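Long-range contacts in nitrate regulatory protein (Klebsiella oxytoca, PDB 4AKK), which senses nitrate and nitrite and, in response, binds the nasF operon leader RNA at its terminator to bring about transcription antitermination: residues A[83-88]-A[150-155]; A[75-80]-A[158-163]; A[201-206]-A[280-285]. All blocks are in the same frame, centred on the assembly; numbering follows the deposited sequence.

Contact 1. Residues A[83-88]-A[150-155]; sequences WLCSGG and IAAEEA
Leu84, on the last turn of helix 56-85, packs against Ala152 and Ala155 at the start of helix 152-167 in the all-helical NIT domain, where a Schellman motif closes the first helix and Ala151 takes the N-cap of the second. The tight part is the isobutyl group of Leu84. Its chi1 (-65°) sets CG beside the backbone N, and chi2 (164°) then turns Leu84 CD1 to the alanines, 3.6 Å from Ala155 CB. The other methyl, Leu84 CD2, goes to 3.7 Å from Ile150 O. A branched leucine can thus cover both the entry loop and the first turn, and the small alanines let the backbones approach, Leu84 CA being 5.6 Å from Ala152 CA. Packing thins toward Cys85, whose SG meets Ala152 CB at 3.8 Å and also touches Ala211 of helix 180-212. On the exposed side Glu153 pairs with Arg212, and Glu154 OE1 accepts from the N-cap Ala151 N at 3.1 Å, met from above the carboxylate plane. No hydrogen bond crosses between the segments. Beyond Leu84 the chain turns away through Gly87, whose positive phi suits a residue without a side chain: Gly87 N bonds to Leu84 O, and Gly88 N closes on Trp83 O at 2.8 Å.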
ATOM      1  N   TRP A  83       5.129  -6.151 -37.990  1.00 31.64           N
ATOM      2  CA  TRP A  83       5.107  -5.299 -39.163  1.00 30.59           C
ATOM      3  C   TRP A  83       6.317  -4.365 -39.195  1.00 36.06           C
ATOM      4  O   TRP A  83       7.033  -4.317 -40.193  1.00 37.30           O
ATOM      5  CB  TRP A  83       3.798  -4.511 -39.189  1.00 32.96           C
ATOM      6  CG  TRP A  83       3.759  -3.425 -40.182  1.00 35.40           C
ATOM      7  CD1 TRP A  83       3.813  -2.088 -39.932  1.00 36.51           C
ATOM      8  CD2 TRP A  83       3.655  -3.566 -41.603  1.00 42.08           C
ATOM      9  NE1 TRP A  83       3.750  -1.385 -41.106  1.00 35.43           N
ATOM     10  CE2 TRP A  83       3.652  -2.265 -42.149  1.00 40.09           C
ATOM     11  CE3 TRP A  83       3.565  -4.661 -42.466  1.00 36.71           C
ATOM     12  CZ2 TRP A  83       3.560  -2.027 -43.526  1.00 43.46           C
ATOM     13  CZ3 TRP A  83       3.476  -4.424 -43.835  1.00 46.00           C
ATOM     14  CH2 TRP A  83       3.476  -3.116 -44.349  1.00 41.68           C
ATOM     15  N   LEU A  84       6.561  -3.633 -38.101  1.00 32.45           N
ATOM     16  CA  LEU A  84       7.669  -2.670 -38.081  1.00 34.83           C
ATOM     17  C   LEU A  84       9.061  -3.327 -38.069  1.00 34.26           C
ATOM     18  O   LEU A  84       9.928  -2.949 -38.853  1.00 33.99           O
ATOM     19  CB  LEU A  84       7.515  -1.663 -36.928  1.00 32.71           C
ATOM     20  CG  LEU A  84       6.299  -0.723 -36.995  1.00 30.62           C
ATOM     21  CD1 LEU A  84       6.036  -0.050 -35.646  1.00 32.87           C
ATOM     22  CD2 LEU A  84       6.433   0.325 -38.116  1.00 33.67           C
ATOM     23  N   CYS A  85       9.263  -4.318 -37.203  1.00 31.40           N
ATOM     24  CA  CYS A  85      10.550  -5.021 -37.105  1.00 34.21           C
ATOM     25  C   CYS A  85      10.907  -5.825 -38.359  1.00 43.86           C
ATOM     26  O   CYS A  85      12.081  -6.122 -38.597  1.00 44.18           O
ATOM     27  CB  CYS A  85      10.550  -5.991 -35.918  1.00 36.09           C
ATOM     28  SG  CYS A  85      10.505  -5.256 -34.256  1.00 44.27           S
ATOM     29  N   SER A  86       9.899  -6.207 -39.140  1.00 38.24           N
ATOM     30  CA  SER A  86      10.135  -6.942 -40.387  1.00 44.88           C
ATOM     31  C   SER A  86      10.209  -5.999 -41.585  1.00 42.12           C
ATOM     32  O   SER A  86      10.209  -6.438 -42.736  1.00 46.16           O
ATOM     33  CB  SER A  86       9.040  -7.983 -40.624  1.00 32.53           C
ATOM     34  OG  SER A  86       7.867  -7.348 -41.100  1.00 33.63           O
ATOM     35  N   GLY A  87      10.259  -4.700 -41.311  1.00 46.86           N
ATOM     36  CA  GLY A  87      10.350  -3.709 -42.369  1.00 41.69           C
ATOM     37  C   GLY A  87       9.195  -3.736 -43.351  1.00 38.89           C
ATOM     38  O   GLY A  87       9.394  -3.561 -44.554  1.00 48.66           O
ATOM     39  N   GLY A  88       7.981  -3.952 -42.853  1.00 41.06           N
ATOM     40  CA  GLY A  88       6.810  -3.971 -43.717  1.00 40.24           C
ATOM     41  C   GLY A  88       6.706  -5.225 -44.575  1.00 41.24           C
ATOM     42  O   GLY A  88       6.202  -5.177 -45.694  1.00 43.95           O
ATOM     43  N   ILE A 150       7.564   5.421 -37.733  1.00 33.63           N
ATOM     44  CA  ILE A 150       7.693   5.374 -36.283  1.00 35.62           C
ATOM     45  C   ILE A 150       8.489   4.124 -35.973  1.00 36.94           C
ATOM     46  O   ILE A 150       8.434   3.163 -36.734  1.00 33.90           O
ATOM     47  CB  ILE A 150       6.316   5.324 -35.591  1.00 33.73           C
ATOM     48  CG1 ILE A 150       6.469   5.410 -34.070  1.00 35.17           C
ATOM     49  CG2 ILE A 150       5.534   4.057 -35.988  1.00 31.15           C
ATOM     50  CD1 ILE A 150       5.127   5.537 -33.327  1.00 37.06           C
ATOM     51  N   ALA A 151       9.258   4.136 -34.893  1.00 30.34           N
ATOM     52  CA  ALA A 151      10.041   2.949 -34.538  1.00 36.66           C
ATOM     53  C   ALA A 151       9.193   1.956 -33.739  1.00 37.71           C
ATOM     54  O   ALA A 151       8.231   2.342 -33.081  1.00 36.60           O
ATOM     55  CB  ALA A 151      11.278   3.336 -33.755  1.00 31.46           C
ATOM     56  N   ALA A 152       9.558   0.681 -33.791  1.00 38.49           N
ATOM     57  CA  ALA A 152       8.810  -0.351 -33.070  1.00 40.36           C
ATOM     58  C   ALA A 152       8.687  -0.056 -31.569  1.00 38.69           C
ATOM     59  O   ALA A 152       7.599  -0.202 -31.007  1.00 36.63           O
ATOM     60  CB  ALA A 152       9.412  -1.734 -33.310  1.00 30.86           C
ATOM     61  N   GLU A 153       9.779   0.369 -30.929  1.00 36.10           N
ATOM     62  CA  GLU A 153       9.737   0.739 -29.505  1.00 38.49           C
ATOM     63  C   GLU A 153       8.781   1.892 -29.233  1.00 38.85           C
ATOM     64  O   GLU A 153       8.106   1.898 -28.207  1.00 39.97           O
ATOM     65  CB  GLU A 153      11.118   1.146 -28.970  1.00 48.10           C
ATOM     66  CG  GLU A 153      12.254   0.302 -29.466  1.00 58.13           C
ATOM     67  CD  GLU A 153      12.889   0.874 -30.712  1.00 55.87           C
ATOM     68  OE1 GLU A 153      13.715   1.808 -30.565  1.00 58.44           O
ATOM     69  OE2 GLU A 153      12.556   0.394 -31.826  1.00 48.19           O
ATOM     70  N   GLU A 154       8.754   2.880 -30.130  1.00 34.93           N
ATOM     71  CA  GLU A 154       7.857   4.034 -29.983  1.00 38.98           C
ATOM     72  C   GLU A 154       6.378   3.630 -30.136  1.00 34.93           C
ATOM     73  O   GLU A 154       5.532   4.022 -29.331  1.00 35.55           O
ATOM     74  CB  GLU A 154       8.219   5.157 -30.979  1.00 32.46           C
ATOM     75  CG  GLU A 154       9.672   5.634 -30.902  1.00 36.78           C
ATOM     76  CD  GLU A 154      10.032   6.672 -31.980  1.00 43.89           C
ATOM     77  OE1 GLU A 154       9.476   6.597 -33.100  1.00 39.06           O
ATOM     78  OE2 GLU A 154      10.878   7.560 -31.711  1.00 38.60           O
ATOM     79  N   ALA A 155       6.079   2.844 -31.167  1.00 31.42           N
ATOM     80  CA  ALA A 155       4.727   2.322 -31.374  1.00 33.17           C
ATOM     81  C   ALA A 155       4.291   1.432 -30.200  1.00 28.43           C
ATOM     82  O   ALA A 155       3.162   1.514 -29.724  1.00 32.30           O
ATOM     83  CB  ALA A 155       4.654   1.552 -32.683  1.00 33.65           C
TER

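Contact 2. Residues A[75-80]-A[158-163]; sequences CERGAS and QFSRII. With EDO (1,2-ethanediol), chain C.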
ATOM      1  N   CYS A  75      -3.242  -7.316 -29.009  1.00 31.78           N
ATOM      2  CA  CYS A  75      -3.090  -7.975 -30.310  1.00 31.99           C
ATOM      3  C   CYS A  75      -2.575  -6.977 -31.342  1.00 30.68           C
ATOM      4  O   CYS A  75      -1.641  -7.262 -32.094  1.00 32.71           O
ATOM      5  CB  CYS A  75      -4.415  -8.598 -30.782  1.00 36.36           C
ATOM      6  SG  CYS A  75      -5.066  -9.931 -29.707  1.00 41.28           S
ATOM      7  N   GLU A  76      -3.181  -5.796 -31.370  1.00 28.84           N
ATOM      8  CA  GLU A  76      -2.730  -4.763 -32.298  1.00 31.34           C
ATOM      9  C   GLU A  76      -1.280  -4.361 -32.005  1.00 30.84           C
ATOM     10  O   GLU A  76      -0.490  -4.178 -32.919  1.00 31.57           O
ATOM     11  CB  GLU A  76      -3.653  -3.539 -32.275  1.00 29.11           C
ATOM     12  CG  GLU A  76      -3.367  -2.548 -33.402  1.00 36.18           C
ATOM     13  CD  GLU A  76      -4.418  -1.458 -33.526  1.00 34.81           C
ATOM     14  OE1 GLU A  76      -5.392  -1.472 -32.747  1.00 40.56           O
ATOM     15  OE2 GLU A  76      -4.271  -0.582 -34.401  1.00 39.22           O
ATOM     16  N   ARG A  77      -0.926  -4.224 -30.735  1.00 30.07           N
ATOM     17  CA  ARG A  77       0.448  -3.869 -30.398  1.00 31.99           C
ATOM     18  C   ARG A  77       1.428  -4.880 -31.007  1.00 29.76           C
ATOM     19  O   ARG A  77       2.386  -4.506 -31.673  1.00 28.29           O
ATOM     20  CB  ARG A  77       0.638  -3.759 -28.874  1.00 23.53           C
ATOM     21  CG  ARG A  77       2.069  -3.355 -28.449  1.00 25.94           C
ATOM     22  CD  ARG A  77       2.193  -3.228 -26.928  1.00 25.57           C
ATOM     23  NE  ARG A  77       1.702  -4.425 -26.234  1.00 29.89           N
ATOM     24  CZ  ARG A  77       1.412  -4.470 -24.936  1.00 29.20           C
ATOM     25  NH1 ARG A  77       1.561  -3.377 -24.184  1.00 27.90           N
ATOM     26  NH2 ARG A  77       0.960  -5.602 -24.384  1.00 28.96           N
ATOM     27  N   GLY A  78       1.174  -6.165 -30.775  1.00 33.68           N
ATOM     28  CA  GLY A  78       2.045  -7.215 -31.266  1.00 31.76           C
ATOM     29  C   GLY A  78       2.127  -7.302 -32.774  1.00 35.71           C
ATOM     30  O   GLY A  78       3.209  -7.502 -33.331  1.00 37.89           O
ATOM     31  N   ALA A  79       0.991  -7.150 -33.449  1.00 29.74           N
ATOM     32  CA  ALA A  79       0.993  -7.133 -34.910  1.00 34.63           C
ATOM     33  C   ALA A  79       1.803  -5.955 -35.458  1.00 35.65           C
ATOM     34  O   ALA A  79       2.650  -6.132 -36.333  1.00 35.10           O
ATOM     35  CB  ALA A  79      -0.441  -7.109 -35.461  1.00 35.55           C
ATOM     36  N   SER A  80       1.541  -4.755 -34.941  1.00 37.17           N
ATOM     37  CA  SER A  80       2.282  -3.564 -35.352  1.00 31.03           C
ATOM     38  C   SER A  80       3.778  -3.776 -35.144  1.00 31.38           C
ATOM     39  O   SER A  80       4.594  -3.353 -35.948  1.00 33.47           O
ATOM     40  CB  SER A  80       1.811  -2.336 -34.571  1.00 31.82           C
ATOM     41  OG  SER A  80       0.404  -2.189 -34.695  1.00 38.65           O
ATOM     42  N   GLN A 158       3.427   3.641 -27.129  1.00 30.56           N
ATOM     43  CA  GLN A 158       2.153   4.351 -27.231  1.00 35.12           C
ATOM     44  C   GLN A 158       0.942   3.423 -27.041  1.00 32.01           C
ATOM     45  O   GLN A 158      -0.027   3.796 -26.380  1.00 32.79           O
ATOM     46  CB  GLN A 158       2.063   5.129 -28.548  1.00 31.10           C
ATOM     47  CG  GLN A 158       3.155   6.187 -28.691  1.00 34.67           C
ATOM     48  CD  GLN A 158       2.966   7.075 -29.909  1.00 50.72           C
ATOM     49  OE1 GLN A 158       1.787   6.999 -30.526  1.00 46.90           O
ATOM     50  NE2 GLN A 158       3.871   7.822 -30.291  1.00 40.45           N
ATOM     51  N   PHE A 159       0.998   2.221 -27.606  1.00 29.36           N
ATOM     52  CA  PHE A 159      -0.019   1.215 -27.309  1.00 29.38           C
ATOM     53  C   PHE A 159      -0.031   0.919 -25.808  1.00 31.87           C
ATOM     54  O   PHE A 159      -1.089   0.880 -25.179  1.00 30.06           O
ATOM     55  CB  PHE A 159       0.225  -0.078 -28.090  1.00 31.36           C
ATOM     56  CG  PHE A 159      -0.223  -0.018 -29.521  1.00 30.46           C
ATOM     57  CD1 PHE A 159      -1.567   0.091 -29.835  1.00 34.37           C
ATOM     58  CD2 PHE A 159       0.698  -0.057 -30.549  1.00 31.51           C
ATOM     59  CE1 PHE A 159      -1.983   0.159 -31.153  1.00 33.05           C
ATOM     60  CE2 PHE A 159       0.290   0.014 -31.867  1.00 31.52           C
ATOM     61  CZ  PHE A 159      -1.049   0.123 -32.169  1.00 31.94           C
ATOM     62  N   SER A 160       1.156   0.714 -25.236  1.00 27.27           N
ATOM     63  CA  SER A 160       1.262   0.377 -23.830  1.00 25.55           C
ATOM     64  C   SER A 160       0.653   1.456 -22.945  1.00 28.46           C
ATOM     65  O   SER A 160       0.091   1.148 -21.903  1.00 28.99           O
ATOM     66  CB  SER A 160       2.723   0.157 -23.438  1.00 31.17           C
ATOM     67  OG  SER A 160       3.263  -0.957 -24.120  1.00 32.17           O
ATOM     68  N   ARG A 161       0.801   2.720 -23.345  1.00 26.82           N
ATOM     69  CA  ARG A 161       0.275   3.841 -22.567  1.00 31.13           C
ATOM     70  C   ARG A 161      -1.259   3.891 -22.585  1.00 30.15           C
ATOM     71  O   ARG A 161      -1.888   4.129 -21.557  1.00 30.01           O
ATOM     72  CB  ARG A 161       0.852   5.165 -23.068  1.00 30.26           C
ATOM     73  CG  ARG A 161       0.154   6.384 -22.481  1.00 39.88           C
ATOM     74  CD  ARG A 161       0.836   7.675 -22.885  1.00 46.57           C
ATOM     75  NE  ARG A 161       0.749   7.910 -24.323  1.00 49.85           N
ATOM     76  CZ  ARG A 161       1.193   9.007 -24.928  1.00 55.54           C
ATOM     77  NH1 ARG A 161       1.750   9.980 -24.216  1.00 57.44           N
ATOM     78  NH2 ARG A 161       1.078   9.131 -26.244  1.00 53.36           N
ATOM     79  N   ILE A 162      -1.857   3.666 -23.753  1.00 29.39           N
ATOM     80  CA  ILE A 162      -3.308   3.576 -23.847  1.00 31.54           C
ATOM     81  C   ILE A 162      -3.819   2.448 -22.951  1.00 31.45           C
ATOM     82  O   ILE A 162      -4.786   2.605 -22.204  1.00 31.25           O
ATOM     83  CB  ILE A 162      -3.755   3.316 -25.294  1.00 33.92           C
ATOM     84  CG1 ILE A 162      -3.460   4.542 -26.162  1.00 37.73           C
ATOM     85  CG2 ILE A 162      -5.249   2.982 -25.340  1.00 33.60           C
ATOM     86  CD1 ILE A 162      -3.696   4.328 -27.642  1.00 38.15           C
ATOM     87  N   ILE A 163      -3.135   1.315 -23.023  1.00 26.44           N
ATOM     88  CA  ILE A 163      -3.471   0.147 -22.222  1.00 27.44           C
ATOM     89  C   ILE A 163      -3.400   0.390 -20.712  1.00 30.77           C
ATOM     90  O   ILE A 163      -4.285  -0.030 -19.957  1.00 28.88           O
ATOM     91  CB  ILE A 163      -2.586  -1.072 -22.622  1.00 21.97           C
ATOM     92  CG1 ILE A 163      -3.019  -1.586 -24.005  1.00 28.56           C
ATOM     93  CG2 ILE A 163      -2.712  -2.177 -21.571  1.00 27.90           C
ATOM     94  CD1 ILE A 163      -2.016  -2.536 -24.690  1.00 27.03           C
TER
HETATM   95  C1  EDO C1392       3.435  -6.936 -27.315  1.00 32.01           C
HETATM   96  O1  EDO C1392       2.172  -6.859 -27.975  1.00 49.23           O
HETATM   97  C2  EDO C1392       4.379  -7.882 -28.050  1.00 34.80           C
HETATM   98  O2  EDO C1392       4.783  -7.434 -29.351  1.00 24.04           O
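Phe159 of helix 152-167 slides its ring beneath the backbone of Arg77 and Glu76 on helix 56-85, within the helical NIT domain; segments 75-80 and 158-163 run antiparallel (175°), their axes 10.0 Å apart at closest. The apolar part centres on this ring. Arg77 CA makes a CH-pi contact, 4.1 Å from the Phe159 ring centroid, and Glu76 CG comes to 3.7 Å from Phe159 CZ, its side chain crossing the phenylalanine at about a right angle. A flat aromatic ring suits the place because its face can lie under Arg77 CA while its rim meets Glu76 and Ser80. Ile163 CD1 lies 3.7 Å above the plane of the Arg77 guanidinium, covering one face. Of the polar contacts, Ser80 OG turns back to Glu76 O at 2.8 Å, so this small side chain is satisfied within its own helix. Arg77 bends at chi3 (52°), which places NE to donate to O1 of a bound ethanediol at 3.0 Å. Its NH1 also gives a rather bent bond (138°) to Ser160 OG at 3.0 Å. Outside the pair, Arg77 forms a salt bridge with Glu197 of helix 180-212, Glu76 one with Arg142 of helix 138-147, and Ser160 OG bonds to Thr156 O; helix 92-117 packs against Glu76 and Ala79.

Contact 3. Residues A[201-206]-A[280-285]; sequences QERALG and LRWFCA. With EDO (1,2-ethanediol), chain C.
Trp282 of helix 277-312 lays its indole against helix 180-212 in the helical NIT domain and gives up the most surface in this buried contact, segments 201-206 and 280-285 being antiparallel with axes 9.4 Å apart. Its NE1 donates to Arg203 O at 2.9 Å; that oxygen lies in the indole plane and is met in its carbonyl plane on a lone pair, so the backbone satisfies the buried N-H. Gly206 CA sits only 3.2 Å above the plane of the Trp282 ring; lacking a side chain, glycine permits that closeness. At the far rim, Trp282 CH2 meets Glu202 OE2 at 3.5 Å. Arg203, next in buried surface, leaves the backbone with CG anti to N (chi1 172°) and bends at chi3; its guanidinium lies 13° from the plane of the Phe283 ring. Phe283 CE1 is 3.4 Å above the guanidinium plane, and Phe283 CD1 is 3.5 Å from Arg203 CD; the long arginine thus offers methylenes and a flat cation to one ring. Arg203 NH2 donates to ethanediol O1 at 2.7 Å, but diol C2 lies too near Arg203 NE, leaving the pose doubtful. Arg203 NH1 bonds to Thr287, Glu202 bridges to Arg263 of helix 257-267, helix 217-240 packs beside Glu202, and helix 56-85 touches Phe283.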
ATOM      1  N   GLN A 201       4.194  -6.972 -22.596  1.00 24.17           N
ATOM      2  CA  GLN A 201       5.374  -6.124 -22.736  1.00 31.15           C
ATOM      3  C   GLN A 201       6.659  -6.945 -22.833  1.00 29.65           C
ATOM      4  O   GLN A 201       7.568  -6.577 -23.576  1.00 31.89           O
ATOM      5  CB  GLN A 201       5.457  -5.082 -21.609  1.00 22.20           C
ATOM      6  CG  GLN A 201       4.306  -4.097 -21.663  1.00 26.38           C
ATOM      7  CD  GLN A 201       4.350  -3.086 -20.544  1.00 38.00           C
ATOM      8  OE1 GLN A 201       5.399  -2.875 -19.935  1.00 34.67           O
ATOM      9  NE2 GLN A 201       3.212  -2.450 -20.268  1.00 30.38           N
ATOM     10  N   GLU A 202       6.732  -8.049 -22.090  1.00 26.63           N
ATOM     11  CA  GLU A 202       7.816  -9.025 -22.280  1.00 29.83           C
ATOM     12  C   GLU A 202       7.922  -9.500 -23.740  1.00 30.35           C
ATOM     13  O   GLU A 202       9.024  -9.613 -24.290  1.00 28.30           O
ATOM     14  CB  GLU A 202       7.619 -10.247 -21.375  1.00 26.41           C
ATOM     15  CG  GLU A 202       8.713 -11.318 -21.509  1.00 25.03           C
ATOM     16  CD  GLU A 202       8.345 -12.627 -20.811  1.00 32.23           C
ATOM     17  OE1 GLU A 202       7.410 -12.616 -19.977  1.00 27.94           O
ATOM     18  OE2 GLU A 202       8.993 -13.665 -21.091  1.00 35.48           O
ATOM     19  N   ARG A 203       6.786  -9.799 -24.363  1.00 30.85           N
ATOM     20  CA  ARG A 203       6.812 -10.274 -25.746  1.00 33.10           C
ATOM     21  C   ARG A 203       7.434  -9.192 -26.641  1.00 29.71           C
ATOM     22  O   ARG A 203       8.375  -9.455 -27.386  1.00 29.15           O
ATOM     23  CB  ARG A 203       5.407 -10.646 -26.245  1.00 27.72           C
ATOM     24  CG  ARG A 203       5.364 -10.964 -27.766  1.00 25.59           C
ATOM     25  CD  ARG A 203       3.962 -11.352 -28.260  1.00 28.60           C
ATOM     26  NE  ARG A 203       3.029 -10.228 -28.218  1.00 27.76           N
ATOM     27  CZ  ARG A 203       1.746 -10.289 -28.570  1.00 35.45           C
ATOM     28  NH1 ARG A 203       1.212 -11.431 -29.010  1.00 28.75           N
ATOM     29  NH2 ARG A 203       0.989  -9.203 -28.482  1.00 30.40           N
ATOM     30  N   ALA A 204       6.926  -7.967 -26.526  1.00 32.75           N
ATOM     31  CA  ALA A 204       7.408  -6.839 -27.331  1.00 33.75           C
ATOM     32  C   ALA A 204       8.897  -6.547 -27.142  1.00 31.64           C
ATOM     33  O   ALA A 204       9.626  -6.337 -28.102  1.00 34.21           O
ATOM     34  CB  ALA A 204       6.575  -5.578 -27.040  1.00 27.73           C
ATOM     35  N   LEU A 205       9.354  -6.522 -25.902  1.00 33.46           N
ATOM     36  CA  LEU A 205      10.753  -6.206 -25.649  1.00 34.40           C
ATOM     37  C   LEU A 205      11.667  -7.311 -26.172  1.00 29.31           C
ATOM     38  O   LEU A 205      12.687  -7.040 -26.798  1.00 31.31           O
ATOM     39  CB  LEU A 205      10.985  -5.972 -24.156  1.00 26.19           C
ATOM     40  CG  LEU A 205      10.266  -4.726 -23.612  1.00 38.88           C
ATOM     41  CD1 LEU A 205      10.399  -4.646 -22.101  1.00 32.14           C
ATOM     42  CD2 LEU A 205      10.761  -3.434 -24.270  1.00 37.08           C
ATOM     43  N   GLY A 206      11.295  -8.562 -25.915  1.00 30.35           N
ATOM     44  CA  GLY A 206      12.106  -9.680 -26.358  1.00 26.30           C
ATOM     45  C   GLY A 206      12.207  -9.743 -27.874  1.00 32.05           C
ATOM     46  O   GLY A 206      13.269 -10.049 -28.411  1.00 32.30           O
ATOM     47  N   LEU A 280      10.681 -14.298 -34.336  1.00 38.36           N
ATOM     48  CA  LEU A 280       9.396 -14.910 -34.671  1.00 33.80           C
ATOM     49  C   LEU A 280       9.085 -16.091 -33.766  1.00 31.31           C
ATOM     50  O   LEU A 280       7.949 -16.264 -33.320  1.00 30.13           O
ATOM     51  CB  LEU A 280       9.378 -15.354 -36.137  1.00 34.38           C
ATOM     52  CG  LEU A 280       9.326 -14.226 -37.164  1.00 38.27           C
ATOM     53  CD1 LEU A 280       9.345 -14.805 -38.581  1.00 36.48           C
ATOM     54  CD2 LEU A 280       8.080 -13.373 -36.932  1.00 32.88           C
ATOM     55  N   ARG A 281      10.101 -16.903 -33.492  1.00 34.02           N
ATOM     56  CA  ARG A 281       9.941 -18.055 -32.615  1.00 33.42           C
ATOM     57  C   ARG A 281       9.496 -17.547 -31.235  1.00 38.77           C
ATOM     58  O   ARG A 281       8.567 -18.078 -30.618  1.00 35.43           O
ATOM     59  CB  ARG A 281      11.276 -18.805 -32.527  1.00 39.54           C
ATOM     60  CG  ARG A 281      11.187 -20.253 -32.075  1.00 51.67           C
ATOM     61  CD  ARG A 281      10.718 -21.168 -33.201  1.00 64.19           C
ATOM     62  NE  ARG A 281      11.602 -21.121 -34.367  1.00 66.97           N
ATOM     63  CZ  ARG A 281      11.483 -21.916 -35.431  1.00 67.57           C
ATOM     64  NH1 ARG A 281      10.516 -22.825 -35.476  1.00 67.92           N
ATOM     65  NH2 ARG A 281      12.331 -21.804 -36.448  1.00 57.15           N
ATOM     66  N   TRP A 282      10.159 -16.491 -30.775  1.00 35.69           N
ATOM     67  CA  TRP A 282       9.826 -15.853 -29.505  1.00 35.75           C
ATOM     68  C   TRP A 282       8.397 -15.329 -29.545  1.00 30.68           C
ATOM     69  O   TRP A 282       7.580 -15.647 -28.683  1.00 33.29           O
ATOM     70  CB  TRP A 282      10.804 -14.699 -29.256  1.00 30.67           C
ATOM     71  CG  TRP A 282      10.416 -13.767 -28.137  1.00 34.39           C
ATOM     72  CD1 TRP A 282       9.765 -12.571 -28.248  1.00 30.32           C
ATOM     73  CD2 TRP A 282      10.685 -13.949 -26.746  1.00 30.46           C
ATOM     74  NE1 TRP A 282       9.609 -11.998 -27.010  1.00 33.02           N
ATOM     75  CE2 TRP A 282      10.167 -12.824 -26.070  1.00 33.36           C
ATOM     76  CE3 TRP A 282      11.322 -14.951 -26.004  1.00 31.87           C
ATOM     77  CZ2 TRP A 282      10.262 -12.676 -24.691  1.00 33.34           C
ATOM     78  CZ3 TRP A 282      11.412 -14.804 -24.630  1.00 39.56           C
ATOM     79  CH2 TRP A 282      10.885 -13.674 -23.989  1.00 38.68           C
ATOM     80  N   PHE A 283       8.101 -14.533 -30.561  1.00 32.20           N
ATOM     81  CA  PHE A 283       6.795 -13.895 -30.673  1.00 37.02           C
ATOM     82  C   PHE A 283       5.662 -14.926 -30.650  1.00 34.70           C
ATOM     83  O   PHE A 283       4.674 -14.776 -29.926  1.00 34.89           O
ATOM     84  CB  PHE A 283       6.719 -13.045 -31.953  1.00 30.58           C
ATOM     85  CG  PHE A 283       5.421 -12.297 -32.097  1.00 34.47           C
ATOM     86  CD1 PHE A 283       5.254 -11.048 -31.507  1.00 31.23           C
ATOM     87  CD2 PHE A 283       4.361 -12.845 -32.801  1.00 33.39           C
ATOM     88  CE1 PHE A 283       4.060 -10.355 -31.637  1.00 29.92           C
ATOM     89  CE2 PHE A 283       3.161 -12.160 -32.931  1.00 32.89           C
ATOM     90  CZ  PHE A 283       3.010 -10.917 -32.343  1.00 35.71           C
ATOM     91  N   CYS A 284       5.825 -15.987 -31.434  1.00 36.30           N
ATOM     92  CA  CYS A 284       4.777 -16.990 -31.577  1.00 35.45           C
ATOM     93  C   CYS A 284       4.560 -17.754 -30.291  1.00 34.95           C
ATOM     94  O   CYS A 284       3.418 -17.940 -29.865  1.00 32.85           O
ATOM     95  CB  CYS A 284       5.082 -17.945 -32.739  1.00 34.69           C
ATOM     96  SG  CYS A 284       4.933 -17.124 -34.360  1.00 49.45           S
ATOM     97  N   ALA A 285       5.652 -18.192 -29.669  1.00 31.20           N
ATOM     98  CA  ALA A 285       5.541 -18.837 -28.369  1.00 31.96           C
ATOM     99  C   ALA A 285       4.819 -17.928 -27.372  1.00 33.14           C
ATOM    100  O   ALA A 285       3.951 -18.385 -26.628  1.00 32.41           O
ATOM    101  CB  ALA A 285       6.915 -19.237 -27.845  1.00 37.07           C
TER
HETATM  102  C1  EDO C1392       3.435  -6.936 -27.315  1.00 32.01           C
HETATM  103  O1  EDO C1392       2.172  -6.859 -27.975  1.00 49.23           O
HETATM  104  C2  EDO C1392       4.379  -7.882 -28.050  1.00 34.80           C
HETATM  105  O2  EDO C1392       4.783  -7.434 -29.351  1.00 24.04           O

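Contacts 1 and 2 lie along the same pair, helices 56-85 and 152-167, with centres about 12 Å apart, and contact 1 is nested within the chain loop that contact 2 closes. They meet where Ile150 CD1 is 4.0 Å from Gln158 NE2. Contact 3 follows later in the chain and joins two other helices, its centre about 13 Å from that of contact 2. The two share a seam: Gly78 O is 3.4 Å from Phe283 CE1, and both Arg77 and Arg203 bond to ethanediol O1. The diol, not nitrate, probably comes from the crystallisation liquor and its pose is doubtful; still, two arginines converging within the nitrate- and nitrite-sensing domain would be consistent with an anion pocket.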